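PDB 6VDA: ZT_dimer domain-containing protein from Thermotoga maritima, which probably moves metal cations across the membrane as a CzcD-type cation diffusion facilitator, and is represented here by its zinc-binding C-terminal domain. Local coordinates for residues E59-I64 against I80-L85; D13-V18 against I42-E47. All coordinates share one frame; numbering follows the deposited sequence.

In the fold
From the N terminus, helix 6-19 comes first, and interaction 2 closes a loop of 23 residues, carrying strand 26-36, by laying that helix against strand 39-48. Further along, interaction 1 closes a shorter loop of 15 residues between helix 54-71 and strand 75-84. The two are in series: one is complete before the other begins, so they neither nest nor cross. Each fastens a helix to the same sheet, in which strands 39-48 and 75-84 are parallel neighbours; a probable hydrogen bond from Ile-46 N to His-81 O (2.9 Å) helps join them. On the face turned from the helices, Asp-45 and Glu-83, one from each strand, bind the same zinc ion.

Interaction 1 (E59-I64 against I80-L85); sequences ELTVKI and IHVEPL. With ZN (zinc ion), chain B; SO4 (sulfate ion), chain D; SO4 (sulfate ion), chain C.
The backbone N-H of Val-82, whose side chain packs on Thr-61, is the point on which two overlapping sulfate positions converge: Val-82 N meets O4 of the chain D copy at 2.8 Å (165° at the hydrogen), or O2 of the chain C copy at 3.2 Å. Which applies is uncertain, but the ion, probably from the crystallisation liquor, also meets Val-82 N of the second subunit. Helix 59-64 and strand 80-84 share no hydrogen bond. They run nearly antiparallel, at 147°, with axes 9.4 Å apart, and the contact is mostly apolar, with Ile-80 CD1 also lying 3.7 Å from Thr-61 O. Thr-61 shows how a polar residue can serve such a seam. Its chi1 of 72° tucks OG1 between the backbone N and the carbonyl carbon, where it hydrogen-bonds to His-58 O, and turns the methyl to the strand. That methyl, CG2, lies 3.5 Å from Val-82 CG2 and 4.0 Å from Ile-80 CG2, as the Thr-61 and Ile-80 side chains pass in opposite directions. A turn further on, Ile-64 presents CG2 to Ile-80 CD1; the two are modelled only 3.3 Å apart, closer than methyl groups normally sit, so the exact fit is doubtful. On the strand's other face, His-81 gives ND1 to Asp-45 OD1 and thereby probably positions that carboxylate, while Glu-83 reaches zinc through OE2 from an extended chain, joined by His-29, Asp-45 and Glu-89. Val-54 and His-58 of the second subunit pack on Val-82 and Pro-84, which places this strand at the dimer interface. The chemistry implies that Ile-80 and Val-82 give the helix an apolar bed, while His-81 and Glu-83, between and beyond them, carry their polar groups on the opposite face.

Interaction 2 (D13-V18 against I42-E47); sequences DDIFAV and IEMDIE. With ZN (zinc ion), chain B.
The layer of helices that backs the small sheet of this domain, on the face turned from the zinc ion, includes helix 6-19, and Ile-15 is the residue through which its 13-18 portion touches strand 39-48. Both branches of Ile-15 are used. The longer one meets Ile-42 tip to tip, CD1 to CD1 at 3.8 Å, and its CG1 is almost as near, 3.9 Å from that same Ile-42 CD1. The shorter branch, CG2, lies 3.9 Å from Met-44 CE, the two side chains sliding past each other in opposite directions. In Ile-15, chi1 of -64° turns the two branches so that CG1 lies beside the backbone N and CG2 anti to it, and each meets a different strand residue. Met-44 reaches its partner by a different route, its chain bending at chi3 (78°) to bring the terminal methyl round to the helix. No hydrogen bond crosses the contact, and all three touching residues are buried. Cut back to an alanine, Ile-15 would lose both branches, and Ile-42 CD1 and Met-44 CE would probably be left without their apolar partner, with a gap opened between helix and sheet. Asp-45, next along the strand after Met-44, faces the other way and binds zinc through OD2 at 2.2 Å. Glu-43, also on that side, forms a salt bridge with Arg-34. Around the apolar cluster, Met-68 of helix 54-71 touches both Ile-15 and Ile-42, Ile-75 of strand 75-84 also packs on Ile-42, and Val-31 of strand 26-36 packs on Met-44, so that the contact sits in the core where both helices meet the middle strand.

Interaction 1 (E59-I64 against I80-L85)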
loop_
_atom_site.group_PDB
_atom_site.type_symbol
_atom_site.label_atom_id
_atom_site.label_comp_id
_atom_site.label_asym_id
_atom_site.label_seq_id
_atom_site.Cartn_x
_atom_site.Cartn_y
_atom_site.Cartn_z
ATOM N N GLU A 59 9.245 -0.600 -8.986
ATOM C CA GLU A 59 9.915 -1.641 -9.816
ATOM C C GLU A 59 10.267 -2.847 -8.938
ATOM O O GLU A 59 10.094 -3.989 -9.398
ATOM C CB GLU A 59 11.191 -1.089 -10.460
ATOM C CG GLU A 59 10.977 -0.490 -11.838
ATOM C CD GLU A 59 12.198 0.215 -12.419
ATOM O OE1 GLU A 59 13.296 0.114 -11.819
ATOM O OE2 GLU A 59 12.046 0.877 -13.466
ATOM N N LEU A 60 10.771 -2.589 -7.730
ATOM C CA LEU A 60 11.149 -3.638 -6.759
ATOM C C LEU A 60 9.920 -4.504 -6.454
ATOM O O LEU A 60 10.027 -5.734 -6.603
ATOM C CB LEU A 60 11.715 -2.981 -5.498
ATOM C CG LEU A 60 12.216 -3.945 -4.424
ATOM C CD1 LEU A 60 13.234 -4.925 -4.996
ATOM C CD2 LEU A 60 12.807 -3.179 -3.252
ATOM N N THR A 61 8.788 -3.891 -6.092
ATOM C CA THR A 61 7.545 -4.620 -5.723
ATOM C C THR A 61 7.020 -5.405 -6.935
ATOM O O THR A 61 6.498 -6.516 -6.732
ATOM C CB THR A 61 6.480 -3.690 -5.130
ATOM O OG1 THR A 61 5.952 -2.887 -6.183
ATOM C CG2 THR A 61 7.021 -2.817 -4.019
ATOM N N VAL A 62 7.144 -4.866 -8.146
ATOM C CA VAL A 62 6.728 -5.566 -9.398
ATOM C C VAL A 62 7.560 -6.853 -9.547
ATOM O O VAL A 62 6.958 -7.925 -9.753
ATOM C CB VAL A 62 6.857 -4.640 -10.621
ATOM C CG1 VAL A 62 6.779 -5.403 -11.941
ATOM C CG2 VAL A 62 5.816 -3.529 -10.582
ATOM N N LYS A 63 8.888 -6.760 -9.421
ATOM C CA LYS A 63 9.822 -7.912 -9.570
ATOM C C LYS A 63 9.580 -8.925 -8.440
ATOM O O LYS A 63 9.690 -10.138 -8.705
ATOM C CB LYS A 63 11.274 -7.420 -9.595
ATOM C CG LYS A 63 12.323 -8.466 -9.948
ATOM C CD LYS A 63 12.453 -8.758 -11.434
ATOM N N ILE A 64 9.266 -8.461 -7.224
ATOM C CA ILE A 64 9.023 -9.357 -6.052
ATOM C C ILE A 64 7.771 -10.193 -6.352
ATOM O O ILE A 64 7.855 -11.420 -6.229
ATOM C CB ILE A 64 8.911 -8.571 -4.728
ATOM C CG1 ILE A 64 10.231 -7.898 -4.353
ATOM C CG2 ILE A 64 8.424 -9.468 -3.595
ATOM C CD1 ILE A 64 10.129 -6.952 -3.174
ATOM N N ILE A 80 2.419 -5.507 -1.748
ATOM C CA ILE A 80 3.627 -5.129 -0.966
ATOM C C ILE A 80 3.553 -3.638 -0.652
ATOM O O ILE A 80 3.592 -2.847 -1.592
ATOM C CB ILE A 80 4.904 -5.466 -1.755
ATOM C CG1 ILE A 80 4.903 -6.925 -2.212
ATOM C CG2 ILE A 80 6.140 -5.127 -0.937
ATOM C CD1 ILE A 80 6.003 -7.257 -3.184
ATOM N N HIS A 81 3.486 -3.291 0.630
ATOM C CA HIS A 81 3.571 -1.901 1.142
ATOM C C HIS A 81 5.047 -1.566 1.382
ATOM O O HIS A 81 5.778 -2.436 1.913
ATOM C CB HIS A 81 2.668 -1.768 2.370
ATOM C CG HIS A 81 1.296 -2.296 2.114
ATOM N ND1 HIS A 81 0.806 -3.432 2.746
ATOM C CD2 HIS A 81 0.333 -1.893 1.250
ATOM C CE1 HIS A 81 -0.413 -3.677 2.313
ATOM N NE2 HIS A 81 -0.726 -2.749 1.389
ATOM N N VAL A 82 5.488 -0.385 0.945
ATOM C CA VAL A 82 6.913 0.054 1.060
ATOM C C VAL A 82 7.013 1.151 2.126
ATOM O O VAL A 82 6.211 2.098 2.079
ATOM C CB VAL A 82 7.465 0.515 -0.301
ATOM C CG1 VAL A 82 8.788 1.245 -0.152
ATOM C CG2 VAL A 82 7.596 -0.659 -1.265
ATOM N N GLU A 83 7.959 1.005 3.059
ATOM C CA GLU A 83 8.213 1.975 4.152
ATOM C C GLU A 83 9.693 2.331 4.183
ATOM O O GLU A 83 10.533 1.563 3.713
ATOM C CB GLU A 83 7.846 1.391 5.515
ATOM C CG GLU A 83 6.450 0.810 5.595
ATOM C CD GLU A 83 6.233 0.004 6.861
ATOM O OE1 GLU A 83 7.046 0.142 7.788
ATOM O OE2 GLU A 83 5.255 -0.763 6.920
ATOM N N PRO A 84 10.049 3.490 4.778
ATOM C CA PRO A 84 11.441 3.803 5.091
ATOM C C PRO A 84 12.027 2.877 6.167
ATOM O O PRO A 84 11.285 2.437 7.035
ATOM C CB PRO A 84 11.407 5.237 5.647
ATOM C CG PRO A 84 10.043 5.774 5.257
ATOM C CD PRO A 84 9.133 4.563 5.192
ATOM N N LEU A 85 13.340 2.636 6.099
ATOM C CA LEU A 85 14.115 1.941 7.159
ATOM C C LEU A 85 13.788 2.588 8.504
ATOM O O LEU A 85 14.018 3.813 8.637
ATOM C CB LEU A 85 15.617 2.056 6.874
ATOM C CG LEU A 85 16.148 1.222 5.710
ATOM C CD1 LEU A 85 17.662 1.315 5.634
ATOM C CD2 LEU A 85 15.716 -0.231 5.831
HETATM ZN ZN ZN B . 4.951 -1.727 8.241
HETATM S S SO4 D . 2.625 1.594 -0.187
HETATM O O1 SO4 D . 1.758 0.654 -0.848
HETATM O O2 SO4 D . 2.251 2.934 -0.550
HETATM O O3 SO4 D . 2.503 1.430 1.236
HETATM O O4 SO4 D . 3.987 1.354 -0.579
HETATM S S SO4 C . 2.292 1.581 -1.309
HETATM O O1 SO4 C . 1.473 1.432 -0.134
HETATM O O2 SO4 C . 3.463 0.756 -1.187
HETATM O O3 SO4 C . 1.539 1.179 -2.466
HETATM O O4 SO4 C . 2.688 2.955 -1.451
#

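Interaction 2 (D13-V18 against I42-E47)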
loop_
_atom_site.group_PDB
_atom_site.type_symbol
_atom_site.label_atom_id
_atom_site.label_comp_id
_atom_site.label_asym_id
_atom_site.label_seq_id
_atom_site.Cartn_x
_atom_site.Cartn_y
_atom_site.Cartn_z
ATOM N N ASP A 13 7.828 -20.004 4.561
ATOM C CA ASP A 13 9.233 -20.379 4.245
ATOM C C ASP A 13 9.541 -19.925 2.815
ATOM O O ASP A 13 10.550 -19.231 2.638
ATOM C CB ASP A 13 9.497 -21.874 4.474
ATOM C CG ASP A 13 9.650 -22.276 5.936
ATOM O OD1 ASP A 13 9.963 -21.400 6.762
ATOM O OD2 ASP A 13 9.467 -23.469 6.245
ATOM N N ASP A 14 8.673 -20.250 1.851
ATOM C CA ASP A 14 8.852 -19.930 0.405
ATOM C C ASP A 14 8.822 -18.408 0.183
ATOM O O ASP A 14 9.621 -17.921 -0.633
ATOM C CB ASP A 14 7.808 -20.652 -0.457
ATOM C CG ASP A 14 7.927 -22.169 -0.401
ATOM O OD1 ASP A 14 8.656 -22.670 0.483
ATOM O OD2 ASP A 14 7.295 -22.842 -1.236
ATOM N N ILE A 15 7.929 -17.685 0.867
ATOM C CA ILE A 15 7.793 -16.199 0.763
ATOM C C ILE A 15 9.112 -15.569 1.223
ATOM O O ILE A 15 9.745 -14.857 0.429
ATOM C CB ILE A 15 6.602 -15.682 1.596
ATOM C CG1 ILE A 15 5.260 -16.219 1.088
ATOM C CG2 ILE A 15 6.613 -14.162 1.667
ATOM C CD1 ILE A 15 4.125 -16.071 2.079
ATOM N N PHE A 16 9.518 -15.849 2.464
ATOM C CA PHE A 16 10.777 -15.334 3.064
ATOM C C PHE A 16 11.966 -15.789 2.212
ATOM O O PHE A 16 12.929 -15.020 2.084
ATOM C CB PHE A 16 10.884 -15.739 4.536
ATOM C CG PHE A 16 10.167 -14.805 5.475
ATOM C CD1 PHE A 16 10.766 -13.625 5.887
ATOM C CD2 PHE A 16 8.889 -15.087 5.924
ATOM C CE1 PHE A 16 10.109 -12.759 6.747
ATOM C CE2 PHE A 16 8.229 -14.217 6.780
ATOM C CZ PHE A 16 8.842 -13.058 7.195
ATOM N N ALA A 17 11.888 -16.986 1.623
ATOM C CA ALA A 17 12.937 -17.548 0.741
ATOM C C ALA A 17 13.109 -16.646 -0.487
ATOM O O ALA A 17 14.253 -16.358 -0.841
ATOM C CB ALA A 17 12.603 -18.972 0.360
ATOM N N VAL A 18 12.012 -16.188 -1.092
ATOM C CA VAL A 18 12.036 -15.284 -2.285
ATOM C C VAL A 18 12.563 -13.888 -1.910
ATOM O O VAL A 18 13.298 -13.309 -2.726
ATOM C CB VAL A 18 10.653 -15.178 -2.954
ATOM C CG1 VAL A 18 10.655 -14.121 -4.053
ATOM C CG2 VAL A 18 10.182 -16.522 -3.499
ATOM N N ILE A 42 -1.334 -13.021 -0.756
ATOM C CA ILE A 42 -0.197 -12.649 0.131
ATOM C C ILE A 42 -0.085 -11.130 0.209
ATOM O O ILE A 42 -0.071 -10.467 -0.846
ATOM C CB ILE A 42 1.121 -13.275 -0.351
ATOM C CG1 ILE A 42 1.029 -14.800 -0.365
ATOM C CG2 ILE A 42 2.286 -12.783 0.500
ATOM C CD1 ILE A 42 2.132 -15.447 -1.144
ATOM N N GLU A 43 0.039 -10.629 1.433
ATOM C CA GLU A 43 0.231 -9.194 1.739
ATOM C C GLU A 43 1.428 -9.068 2.683
ATOM O O GLU A 43 1.635 -9.983 3.499
ATOM C CB GLU A 43 -1.072 -8.662 2.322
ATOM C CG GLU A 43 -0.963 -7.297 2.958
ATOM C CD GLU A 43 -2.332 -6.736 3.290
ATOM O OE1 GLU A 43 -2.640 -5.631 2.808
ATOM O OE2 GLU A 43 -3.097 -7.426 4.002
ATOM N N MET A 44 2.211 -7.998 2.557
ATOM C CA MET A 44 3.403 -7.789 3.413
ATOM C C MET A 44 3.804 -6.312 3.415
ATOM O O MET A 44 3.437 -5.579 2.478
ATOM C CB MET A 44 4.572 -8.650 2.923
ATOM C CG MET A 44 5.152 -8.234 1.581
ATOM S SD MET A 44 6.404 -9.412 0.989
ATOM C CE MET A 44 5.371 -10.740 0.377
ATOM N N ASP A 45 4.526 -5.899 4.455
ATOM C CA ASP A 45 5.277 -4.621 4.488
ATOM C C ASP A 45 6.748 -4.959 4.268
ATOM O O ASP A 45 7.183 -5.982 4.812
ATOM C CB ASP A 45 5.082 -3.888 5.814
ATOM C CG ASP A 45 3.657 -3.413 6.032
ATOM O OD1 ASP A 45 2.815 -3.725 5.185
ATOM O OD2 ASP A 45 3.412 -2.728 7.041
ATOM N N ILE A 46 7.461 -4.157 3.476
ATOM C CA ILE A 46 8.951 -4.194 3.411
ATOM C C ILE A 46 9.470 -2.797 3.741
ATOM O O ILE A 46 8.729 -1.822 3.548
ATOM C CB ILE A 46 9.463 -4.703 2.044
ATOM C CG1 ILE A 46 9.055 -3.779 0.893
ATOM C CG2 ILE A 46 9.024 -6.140 1.807
ATOM C CD1 ILE A 46 9.794 -4.044 -0.394
ATOM N N GLU A 47 10.720 -2.719 4.185
ATOM C CA GLU A 47 11.456 -1.449 4.380
ATOM C C GLU A 47 12.560 -1.334 3.322
ATOM O O GLU A 47 13.204 -2.356 2.994
ATOM C CB GLU A 47 11.996 -1.399 5.805
ATOM C CG GLU A 47 10.898 -1.248 6.830
ATOM C CD GLU A 47 11.386 -1.228 8.264
ATOM O OE1 GLU A 47 12.438 -0.615 8.521
ATOM O OE2 GLU A 47 10.716 -1.831 9.110
HETATM ZN ZN ZN B . 4.951 -1.727 8.241
#